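Local atomic coordinates of glycogen accumulation regulator GarA (Mycobacterium tuberculosis, PDB entry 6I2P), a protein that carries a forkhead-associated (FHA) domain, a phosphothreonine-recognition module, and probably regulates glycogen accumulation. Residues F30-D35 / E137-K142; R97-F102 / V111-S116. All blocks are in the same frame, centred on the assembly; numbering follows the deposited sequence.

The two contacts belong to the two sheets of the FHA beta-sandwich. Interaction 1 ties a segment N-terminal to the sandwich, 30-35, to strand 137-140 of the six-stranded sheet, while interaction 2 pairs strands 100-105 and 108-113 of the five-stranded one and lies, along the chain, inside the loop that interaction 1 closes. Their centres are about 15 Å apart, but I140 bridges them in the core: its CG2 is 3.6 Å from H99 CD2, and its CD1 is 4.0 Å from both A100 CB and F102 CZ. Both approach the partner protein: 30-35 packs on its chain, and R97 hydrogen-bonds one of its modified side chains, consistent with phosphopeptide recognition.

Interaction 1: F30-D35 / E137-K142; sequences FLSELD and EVQIGK. With SO4 (sulfate ion), chain L.
Q139 reaches from strand 137-140 to the backbone N and hydroxyl of S32 and the carboxylate of E33. Its CB lies 4.1 Å from S32 OG, a loose contact. CG is anti to the backbone N (chi1 -161°), and the extended chain beyond it carries the amide to 30-35. There CD rests 3.7 Å from L31 CD2, the leucine side chain crossing that of Q139 at about a right angle. At the tip, OE1 is gripped twice by one residue. S32 N donates to OE1 over 2.9 Å, nearly straight and on an in-plane lone pair; S32 OG donates over 2.7 Å from well above the carbonyl plane.

The 3-10 turn 32-34 is thereby fastened to the FHA beta-sandwich, at the strand that lies between 143-149 and 120-122 in the six-stranded antiparallel sheet. Y121 of strand 120-122 also touches S32, E33 and Q139, while F30 and L34 pack on apolar side chains of another protein.

The other half of the amide completes the grip. NE2 gives E33 OE1 a straight bond of 3.1 Å, lying in the amide plane and ending on the syn lone pair of the carboxylate, whose plane is turned 30° from that of the amide. The bend at chi2 of E33 (79°) folds its CD round from an extended course. NE2 also makes a weak bond to G141 O within its own segment, and a water donating to both E33 OE2 and G141 O links the carboxylate to the G141 backbone alongside NE2. With two donors on its oxygen and acceptors on its nitrogen, the buried amide has its orientation fixed. The K142 side chain instead leads away from 30-35, its NZ donating to O1 of a sulfate ion, probably from the crystallisation liquor, at 2.8 Å.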
loop_
_atom_site.group_PDB
_atom_site.type_symbol
_atom_site.label_atom_id
_atom_site.label_comp_id
_atom_site.label_asym_id
_atom_site.label_seq_id
_atom_site.Cartn_x
_atom_site.Cartn_y
_atom_site.Cartn_z
ATOM N N PHE C 30 -13.706 -9.698 2.579
ATOM C CA PHE C 30 -12.550 -8.805 2.558
ATOM C C PHE C 30 -11.318 -9.435 3.168
ATOM O O PHE C 30 -11.414 -10.514 3.744
ATOM C CB PHE C 30 -12.899 -7.478 3.246
ATOM C CG PHE C 30 -14.125 -6.832 2.653
ATOM C CD1 PHE C 30 -14.066 -6.192 1.421
ATOM C CD2 PHE C 30 -15.353 -6.915 3.298
ATOM C CE1 PHE C 30 -15.208 -5.627 0.857
ATOM C CE2 PHE C 30 -16.495 -6.349 2.731
ATOM C CZ PHE C 30 -16.417 -5.718 1.511
ATOM N N LEU C 31 -10.151 -8.794 3.002
ATOM C CA LEU C 31 -8.906 -9.276 3.608
ATOM C C LEU C 31 -8.953 -8.983 5.113
ATOM O O LEU C 31 -9.572 -8.000 5.532
ATOM C CB LEU C 31 -7.662 -8.636 2.957
ATOM C CG LEU C 31 -7.338 -9.064 1.511
ATOM C CD1 LEU C 31 -6.327 -8.138 0.897
ATOM C CD2 LEU C 31 -6.812 -10.499 1.443
ATOM N N SER C 32 -8.327 -9.861 5.908
ATOM C CA SER C 32 -8.269 -9.843 7.371
ATOM C C SER C 32 -7.882 -8.506 8.010
ATOM O O SER C 32 -8.425 -8.174 9.067
ATOM C CB SER C 32 -7.333 -10.933 7.873
ATOM O OG SER C 32 -7.592 -12.191 7.276
ATOM N N GLU C 33 -6.951 -7.751 7.383
ATOM C CA GLU C 33 -6.456 -6.444 7.855
ATOM C C GLU C 33 -7.573 -5.430 8.073
ATOM O O GLU C 33 -7.449 -4.572 8.945
ATOM C CB GLU C 33 -5.405 -5.860 6.891
ATOM C CG GLU C 33 -4.067 -6.582 6.903
ATOM C CD GLU C 33 -3.963 -7.886 6.130
ATOM O OE1 GLU C 33 -4.956 -8.303 5.491
ATOM O OE2 GLU C 33 -2.873 -8.499 6.171
ATOM N N LEU C 34 -8.670 -5.540 7.304
ATOM C CA LEU C 34 -9.821 -4.650 7.434
ATOM C C LEU C 34 -10.598 -4.844 8.751
ATOM O O LEU C 34 -11.378 -3.965 9.125
ATOM C CB LEU C 34 -10.738 -4.755 6.212
ATOM C CG LEU C 34 -10.249 -4.002 4.976
ATOM C CD1 LEU C 34 -10.763 -4.630 3.711
ATOM C CD2 LEU C 34 -10.606 -2.535 5.034
ATOM N N ASP C 35 -10.313 -5.957 9.479
ATOM C CA ASP C 35 -10.881 -6.379 10.769
ATOM C C ASP C 35 -12.340 -6.806 10.653
ATOM O O ASP C 35 -12.625 -8.002 10.615
ATOM C CB ASP C 35 -10.685 -5.326 11.883
ATOM C CG ASP C 35 -9.271 -4.789 12.003
ATOM O OD1 ASP C 35 -8.382 -5.549 12.449
ATOM O OD2 ASP C 35 -9.055 -3.607 11.661
ATOM N N GLU C 137 -9.951 -21.183 6.292
ATOM C CA GLU C 137 -9.326 -20.246 5.370
ATOM C C GLU C 137 -8.038 -19.679 5.963
ATOM O O GLU C 137 -8.040 -19.142 7.070
ATOM C CB GLU C 137 -10.301 -19.136 4.950
ATOM C CG GLU C 137 -11.332 -19.620 3.934
ATOM C CD GLU C 137 -12.029 -18.558 3.105
ATOM O OE1 GLU C 137 -13.280 -18.547 3.095
ATOM O OE2 GLU C 137 -11.331 -17.753 2.446
ATOM N N VAL C 138 -6.933 -19.829 5.225
ATOM C CA VAL C 138 -5.603 -19.372 5.625
ATOM C C VAL C 138 -5.186 -18.194 4.755
ATOM O O VAL C 138 -5.149 -18.312 3.530
ATOM C CB VAL C 138 -4.542 -20.512 5.607
ATOM C CG1 VAL C 138 -3.222 -20.044 6.229
ATOM C CG2 VAL C 138 -5.050 -21.762 6.319
ATOM N N GLN C 139 -4.873 -17.057 5.391
ATOM C CA GLN C 139 -4.418 -15.872 4.675
ATOM C C GLN C 139 -2.935 -15.656 4.892
ATOM O O GLN C 139 -2.488 -15.444 6.021
ATOM C CB GLN C 139 -5.238 -14.618 5.024
ATOM C CG GLN C 139 -5.087 -13.513 3.982
ATOM C CD GLN C 139 -5.528 -12.161 4.473
ATOM O OE1 GLN C 139 -6.709 -11.907 4.722
ATOM N NE2 GLN C 139 -4.583 -11.254 4.600
ATOM N N ILE C 140 -2.173 -15.762 3.795
ATOM C CA ILE C 140 -0.731 -15.534 3.726
ATOM C C ILE C 140 -0.571 -14.472 2.643
ATOM O O ILE C 140 -0.828 -14.737 1.467
ATOM C CB ILE C 140 0.066 -16.846 3.461
ATOM C CG1 ILE C 140 -0.024 -17.800 4.683
ATOM C CG2 ILE C 140 1.529 -16.543 3.113
ATOM C CD1 ILE C 140 0.376 -19.270 4.431
ATOM N N GLY C 141 -0.247 -13.259 3.071
ATOM C CA GLY C 141 -0.137 -12.099 2.197
ATOM C C GLY C 141 -1.508 -11.710 1.689
ATOM O O GLY C 141 -2.421 -11.466 2.481
ATOM N N LYS C 142 -1.667 -11.714 0.364
ATOM C CA LYS C 142 -2.935 -11.447 -0.310
ATOM C C LYS C 142 -3.561 -12.778 -0.763
ATOM O O LYS C 142 -4.589 -12.766 -1.439
ATOM C CB LYS C 142 -2.747 -10.489 -1.507
ATOM C CG LYS C 142 -2.382 -9.059 -1.139
ATOM C CD LYS C 142 -2.286 -8.200 -2.395
ATOM C CE LYS C 142 -0.897 -7.656 -2.638
ATOM N NZ LYS C 142 -0.795 -6.983 -3.956
HETATM S S SO4 L . 1.641 -8.492 -6.340
HETATM O O1 SO4 L . 0.391 -7.726 -6.393
HETATM O O2 SO4 L . 2.718 -7.707 -6.945
HETATM O O3 SO4 L . 1.975 -8.797 -4.948
HETATM O O4 SO4 L . 1.486 -9.757 -7.069
HETATM O O HOH W 1 -1.292 -9.939 4.577
#

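Interaction 2: R97-F102 / V111-S116; sequences RRHAEF and VVDVGS
S116 lays its CB over the centre of the H99 ring, 3.4 Å from the centroid and only 6° off the normal, a tight CH-pi contact. H99 CG stands anti to the backbone N (chi1 -166°), and the imidazole is pinned at both nitrogens, ND1 by S96 N and NE2 by G119 O. D113 steadies S116: OD2 accepts from S116 OG on its syn lone pair, while OD1 takes G115 N and S116 N from the same face of its plane, the G115 bond closing an Asx turn and the S116 bond extending it to an Asx motif. Along the beta hairpin of 100-105 and 108-113, E101 and V112 form a hydrogen-bonded pair, E101 N to V112 O and V112 N to E101 O, both 2.8 Å. V114 N donates to H99 O at 3.1 Å. Toward strand 77-81, H99 and A100 both face A80, a classic beta bulge. On the buried face of A100 and F102, V111 CG2 sits above the phenylalanine ring, toward its rim.

The solvent side is looser. The V114 side chain crosses that of E101 at about a right angle, CG1 3.7 Å from E101 CD, whose carboxylate pairs with R103. R98 turns its guanidinium to D85, and a water joins R98 O to G115 O.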
loop_
_atom_site.group_PDB
_atom_site.type_symbol
_atom_site.label_atom_id
_atom_site.label_comp_id
_atom_site.label_asym_id
_atom_site.label_seq_id
_atom_site.Cartn_x
_atom_site.Cartn_y
_atom_site.Cartn_z
ATOM N N ARG C 97 9.647 -14.201 2.524
ATOM C CA ARG C 97 10.416 -15.309 1.934
ATOM C C ARG C 97 10.223 -16.566 2.791
ATOM O O ARG C 97 9.914 -17.635 2.268
ATOM C CB ARG C 97 11.895 -14.924 1.785
ATOM C CG ARG C 97 12.104 -13.967 0.622
ATOM C CD ARG C 97 13.351 -13.130 0.772
ATOM N NE ARG C 97 13.129 -11.954 1.613
ATOM C CZ ARG C 97 13.998 -10.956 1.745
ATOM N NH1 ARG C 97 15.141 -10.969 1.070
ATOM N NH2 ARG C 97 13.720 -9.929 2.533
ATOM N N ARG C 98 10.308 -16.393 4.119
ATOM C CA ARG C 98 10.026 -17.407 5.132
ATOM C C ARG C 98 8.780 -16.859 5.833
ATOM O O ARG C 98 8.890 -15.938 6.634
ATOM C CB ARG C 98 11.211 -17.568 6.121
ATOM C CG ARG C 98 12.571 -17.882 5.477
ATOM C CD ARG C 98 12.675 -19.306 4.967
ATOM N NE ARG C 98 13.957 -19.544 4.304
ATOM C CZ ARG C 98 14.105 -20.278 3.207
ATOM N NH1 ARG C 98 13.053 -20.848 2.637
ATOM N NH2 ARG C 98 15.305 -20.442 2.668
ATOM N N HIS C 99 7.589 -17.328 5.443
ATOM C CA HIS C 99 6.344 -16.795 6.007
ATOM C C HIS C 99 5.737 -17.740 7.023
ATOM O O HIS C 99 5.579 -17.370 8.189
ATOM C CB HIS C 99 5.321 -16.459 4.891
ATOM C CG HIS C 99 4.169 -15.609 5.346
ATOM N ND1 HIS C 99 3.998 -14.319 4.872
ATOM C CD2 HIS C 99 3.173 -15.884 6.223
ATOM C CE1 HIS C 99 2.901 -13.861 5.455
ATOM N NE2 HIS C 99 2.374 -14.765 6.282
ATOM N N ALA C 100 5.402 -18.964 6.576
ATOM C CA ALA C 100 4.734 -19.956 7.400
ATOM C C ALA C 100 5.156 -21.394 7.086
ATOM O O ALA C 100 5.910 -21.652 6.146
ATOM C CB ALA C 100 3.216 -19.807 7.236
ATOM N N GLU C 101 4.667 -22.321 7.902
ATOM C CA GLU C 101 4.875 -23.756 7.763
ATOM C C GLU C 101 3.595 -24.482 8.134
ATOM O O GLU C 101 2.891 -24.081 9.059
ATOM C CB GLU C 101 6.036 -24.257 8.637
ATOM C CG GLU C 101 7.404 -23.966 8.044
ATOM C CD GLU C 101 8.602 -24.324 8.899
ATOM O OE1 GLU C 101 9.735 -24.249 8.369
ATOM O OE2 GLU C 101 8.413 -24.684 10.087
ATOM N N PHE C 102 3.295 -25.542 7.390
ATOM C CA PHE C 102 2.154 -26.404 7.628
ATOM C C PHE C 102 2.741 -27.686 8.177
ATOM O O PHE C 102 3.597 -28.300 7.534
ATOM C CB PHE C 102 1.335 -26.622 6.346
ATOM C CG PHE C 102 0.622 -25.373 5.886
ATOM C CD1 PHE C 102 1.268 -24.440 5.077
ATOM C CD2 PHE C 102 -0.687 -25.122 6.265
ATOM C CE1 PHE C 102 0.617 -23.269 4.677
ATOM C CE2 PHE C 102 -1.344 -23.965 5.844
ATOM C CZ PHE C 102 -0.685 -23.039 5.065
ATOM N N VAL C 111 -1.122 -24.777 10.995
ATOM C CA VAL C 111 -0.327 -23.726 10.358
ATOM C C VAL C 111 0.452 -22.994 11.454
ATOM O O VAL C 111 -0.062 -22.794 12.556
ATOM C CB VAL C 111 -1.127 -22.770 9.413
ATOM C CG1 VAL C 111 -2.190 -21.979 10.167
ATOM C CG2 VAL C 111 -0.196 -21.827 8.642
ATOM N N VAL C 112 1.698 -22.631 11.156
ATOM C CA VAL C 112 2.542 -21.900 12.085
ATOM C C VAL C 112 3.274 -20.773 11.348
ATOM O O VAL C 112 3.849 -21.000 10.283
ATOM C CB VAL C 112 3.477 -22.846 12.895
ATOM C CG1 VAL C 112 4.551 -23.486 12.018
ATOM C CG2 VAL C 112 4.092 -22.133 14.089
ATOM N N ASP C 113 3.239 -19.555 11.919
ATOM C CA ASP C 113 3.937 -18.405 11.357
ATOM C C ASP C 113 5.356 -18.479 11.877
ATOM O O ASP C 113 5.567 -18.568 13.089
ATOM C CB ASP C 113 3.263 -17.089 11.760
ATOM C CG ASP C 113 3.879 -15.883 11.081
ATOM O OD1 ASP C 113 4.927 -15.400 11.566
ATOM O OD2 ASP C 113 3.309 -15.415 10.074
ATOM N N VAL C 114 6.328 -18.486 10.961
ATOM C CA VAL C 114 7.742 -18.620 11.312
ATOM C C VAL C 114 8.451 -17.250 11.479
ATOM O O VAL C 114 9.667 -17.213 11.655
ATOM C CB VAL C 114 8.502 -19.584 10.353
ATOM C CG1 VAL C 114 7.941 -21.006 10.446
ATOM C CG2 VAL C 114 8.504 -19.079 8.904
ATOM N N GLY C 115 7.683 -16.163 11.484
ATOM C CA GLY C 115 8.215 -14.815 11.659
ATOM C C GLY C 115 8.061 -13.924 10.442
ATOM O O GLY C 115 9.042 -13.354 9.962
ATOM N N SER C 116 6.837 -13.799 9.923
ATOM C CA SER C 116 6.582 -12.946 8.763
ATOM C C SER C 116 6.361 -11.482 9.173
ATOM O O SER C 116 6.238 -11.179 10.362
ATOM C CB SER C 116 5.387 -13.464 7.975
ATOM O OG SER C 116 4.185 -13.264 8.697
HETATM O O HOH W 2 10.669 -14.726 8.294
#